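PDB 1VPB: putative modulator of DNA gyrase from Bacteroides thetaiotaomicron, which is probably a metallopeptidase of the PmbA/TldD family, though named as a putative modulator of DNA gyrase. Local coordinates for residues A[417-422]-A[441-446]. Residues are numbered along the deposited sequence; the frame is centred on the assembly and turned at random.
Sequences ITLWNS and LVFEGV
L419 of helix 417-421 extends CG anti to its backbone N (chi1 178°), which carries the branched end to the F443 ring, where CD1 lies over one face, 4.0 Å from the centroid: a CH-pi contact. L419 CD1 also touches V446 CG2 at 3.8 Å.

W420 meets F443 differently. Its six-membered ring presents a face to the F443 edge, centroids 5.1 Å apart and planes at 81°, a T-shaped pair, while W420 CH2 packs on L441 CD1 at 3.5 Å. W420 NE1 donates to L259 O. An alanine here would remove the indole and its N-H, and would probably loosen the packing of F443 and L441 and leave the L259 carbonyl poorly satisfied.

At S422 the hydroxyl turns back on the chain. Its OG donates to L419 O at 2.7 Å, in the carbonyl plane on a lone pair, and S422 N reaches the same oxygen. A water bridges OG to G445 O. S422 O accepts from E444 N at 3.0 Å, nearly straight (165°) though the donor lies above the carbonyl plane.

Helix 417-421 thus packs across strand 441-443 (axes 9.3 Å apart) in the C-terminal domain, with F443 also meeting L259 of helix 256-265, M249 of strand 245-251 and L423 of strand 423-426.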
ATOM      1  N   ILE A 417      13.690 -24.801   4.383  1.00 33.51           N
ATOM      2  CA  ILE A 417      13.431 -26.232   4.406  1.00 33.96           C
ATOM      3  C   ILE A 417      14.058 -26.901   5.607  1.00 32.25           C
ATOM      4  O   ILE A 417      13.387 -27.642   6.310  1.00 35.25           O
ATOM      5  CB  ILE A 417      13.899 -26.904   3.066  1.00 34.82           C
ATOM      6  CG1 ILE A 417      13.134 -26.361   1.901  1.00 35.75           C
ATOM      7  CG2 ILE A 417      13.707 -28.408   3.100  1.00 38.09           C
ATOM      8  CD1 ILE A 417      13.631 -26.923   0.589  1.00 39.59           C
ATOM      9  N   THR A 418      15.345 -26.648   5.856  1.00 32.08           N
ATOM     10  CA  THR A 418      16.020 -27.222   7.033  1.00 31.56           C
ATOM     11  C   THR A 418      15.463 -26.643   8.330  1.00 34.47           C
ATOM     12  O   THR A 418      15.400 -27.323   9.369  1.00 32.06           O
ATOM     13  CB  THR A 418      17.567 -27.146   6.939  1.00 36.26           C
ATOM     14  OG1 THR A 418      17.990 -25.879   6.395  1.00 31.96           O
ATOM     15  CG2 THR A 418      18.062 -28.196   5.940  1.00 34.06           C
ATOM     16  N   LEU A 419      15.053 -25.388   8.307  1.00 33.52           N
ATOM     17  CA  LEU A 419      14.364 -24.830   9.458  1.00 32.78           C
ATOM     18  C   LEU A 419      13.125 -25.666   9.809  1.00 31.06           C
ATOM     19  O   LEU A 419      12.989 -26.135  10.947  1.00 32.40           O
ATOM     20  CB  LEU A 419      13.920 -23.411   9.198  1.00 31.48           C
ATOM     21  CG  LEU A 419      13.151 -22.799  10.388  1.00 31.75           C
ATOM     22  CD1 LEU A 419      13.958 -22.597  11.655  1.00 31.46           C
ATOM     23  CD2 LEU A 419      12.524 -21.511   9.954  1.00 34.19           C
ATOM     24  N   TRP A 420      12.294 -25.903   8.818  1.00 30.00           N
ATOM     25  CA  TRP A 420      11.054 -26.637   9.036  1.00 31.31           C
ATOM     26  C   TRP A 420      11.364 -28.140   9.259  1.00 31.96           C
ATOM     27  O   TRP A 420      10.543 -28.867   9.818  1.00 31.69           O
ATOM     28  CB  TRP A 420      10.051 -26.358   7.945  1.00 32.42           C
ATOM     29  CG  TRP A 420       9.373 -25.043   8.177  1.00 32.09           C
ATOM     30  CD1 TRP A 420       9.643 -23.851   7.569  1.00 33.46           C
ATOM     31  CD2 TRP A 420       8.359 -24.766   9.152  1.00 29.55           C
ATOM     32  NE1 TRP A 420       8.838 -22.857   8.076  1.00 34.13           N
ATOM     33  CE2 TRP A 420       8.039 -23.384   9.053  1.00 33.64           C
ATOM     34  CE3 TRP A 420       7.688 -25.535  10.109  1.00 32.91           C
ATOM     35  CZ2 TRP A 420       7.094 -22.781   9.854  1.00 36.65           C
ATOM     36  CZ3 TRP A 420       6.700 -24.934  10.878  1.00 32.97           C
ATOM     37  CH2 TRP A 420       6.427 -23.569  10.753  1.00 33.59           C
ATOM     38  N   ASN A 421      12.546 -28.589   8.860  1.00 30.87           N
ATOM     39  CA  ASN A 421      12.980 -29.955   9.207  1.00 30.80           C
ATOM     40  C   ASN A 421      13.428 -30.048  10.651  1.00 33.91           C
ATOM     41  O   ASN A 421      13.583 -31.165  11.163  1.00 34.88           O
ATOM     42  CB  ASN A 421      14.116 -30.452   8.293  1.00 29.59           C
ATOM     43  CG  ASN A 421      14.140 -31.954   8.186  1.00 30.76           C
ATOM     44  OD1 ASN A 421      13.092 -32.569   8.144  1.00 32.58           O
ATOM     45  ND2 ASN A 421      15.332 -32.555   8.107  1.00 28.83           N
ATOM     46  N   SER A 422      13.692 -28.902  11.314  1.00 32.12           N
ATOM     47  CA  SER A 422      14.182 -28.888  12.708  1.00 32.17           C
ATOM     48  C   SER A 422      13.106 -28.516  13.774  1.00 33.70           C
ATOM     49  O   SER A 422      13.417 -28.403  14.951  1.00 33.45           O
ATOM     50  CB  SER A 422      15.393 -27.951  12.823  1.00 33.46           C
ATOM     51  OG  SER A 422      14.972 -26.633  12.699  1.00 34.66           O
ATOM     52  N   LEU A 441       5.745 -22.506  18.354  1.00 31.09           N
ATOM     53  CA  LEU A 441       6.632 -23.439  17.693  1.00 32.01           C
ATOM     54  C   LEU A 441       8.028 -23.475  18.329  1.00 32.18           C
ATOM     55  O   LEU A 441       8.504 -22.473  18.852  1.00 32.34           O
ATOM     56  CB  LEU A 441       6.796 -23.021  16.247  1.00 33.11           C
ATOM     57  CG  LEU A 441       5.569 -22.897  15.381  1.00 37.70           C
ATOM     58  CD1 LEU A 441       6.046 -22.342  14.049  1.00 43.85           C
ATOM     59  CD2 LEU A 441       4.837 -24.212  15.218  1.00 36.81           C
ATOM     60  N   VAL A 442       8.655 -24.648  18.306  1.00 32.97           N
ATOM     61  CA  VAL A 442       9.989 -24.799  18.801  1.00 31.47           C
ATOM     62  C   VAL A 442      10.841 -25.485  17.741  1.00 32.67           C
ATOM     63  O   VAL A 442      10.481 -26.543  17.231  1.00 32.47           O
ATOM     64  CB  VAL A 442      10.060 -25.684  20.072  1.00 30.54           C
ATOM     65  CG1 VAL A 442      11.464 -25.734  20.567  1.00 36.20           C
ATOM     66  CG2 VAL A 442       9.104 -25.148  21.185  1.00 33.18           C
ATOM     67  N   PHE A 443      11.952 -24.845  17.414  1.00 31.48           N
ATOM     68  CA  PHE A 443      12.895 -25.351  16.427  1.00 33.00           C
ATOM     69  C   PHE A 443      14.244 -25.522  17.092  1.00 34.66           C
ATOM     70  O   PHE A 443      14.669 -24.667  17.878  1.00 34.41           O
ATOM     71  CB  PHE A 443      13.073 -24.327  15.304  1.00 35.13           C
ATOM     72  CG  PHE A 443      11.854 -23.995  14.550  1.00 31.39           C
ATOM     73  CD1 PHE A 443      11.511 -24.706  13.378  1.00 30.79           C
ATOM     74  CD2 PHE A 443      11.029 -22.917  14.917  1.00 33.50           C
ATOM     75  CE1 PHE A 443      10.407 -24.358  12.626  1.00 33.16           C
ATOM     76  CE2 PHE A 443       9.907 -22.585  14.143  1.00 33.03           C
ATOM     77  CZ  PHE A 443       9.594 -23.313  13.002  1.00 33.97           C
ATOM     78  N   GLU A 444      14.964 -26.606  16.784  1.00 33.51           N
ATOM     79  CA  GLU A 444      16.290 -26.770  17.337  1.00 34.20           C
ATOM     80  C   GLU A 444      17.388 -26.350  16.377  1.00 34.67           C
ATOM     81  O   GLU A 444      17.276 -26.545  15.175  1.00 30.35           O
ATOM     82  CB  GLU A 444      16.528 -28.240  17.704  1.00 38.03           C
ATOM     83  CG  GLU A 444      15.714 -28.764  18.869  1.00 42.88           C
ATOM     84  CD  GLU A 444      16.075 -28.147  20.202  1.00 57.06           C
ATOM     85  OE1 GLU A 444      17.134 -27.470  20.283  1.00 55.96           O
ATOM     86  OE2 GLU A 444      15.285 -28.346  21.176  1.00 57.75           O
ATOM     87  N   GLY A 445      18.475 -25.827  16.942  1.00 33.64           N
ATOM     88  CA  GLY A 445      19.719 -25.599  16.201  1.00 32.93           C
ATOM     89  C   GLY A 445      19.574 -24.531  15.134  1.00 34.63           C
ATOM     90  O   GLY A 445      19.895 -24.752  13.970  1.00 34.34           O
ATOM     91  N   VAL A 446      19.061 -23.376  15.550  1.00 35.26           N
ATOM     92  CA  VAL A 446      18.795 -22.262  14.638  1.00 33.78           C
ATOM     93  C   VAL A 446      19.903 -21.213  14.844  1.00 34.66           C
ATOM     94  O   VAL A 446      20.297 -20.933  15.976  1.00 35.44           O
ATOM     95  CB  VAL A 446      17.419 -21.642  14.904  1.00 35.24           C
ATOM     96  CG1 VAL A 446      17.176 -20.404  14.031  1.00 36.50           C
ATOM     97  CG2 VAL A 446      16.312 -22.677  14.651  1.00 34.45           C
TER
HETATM   98  O   HOH W   1      17.568 -25.520  12.162  1.00 27.68           O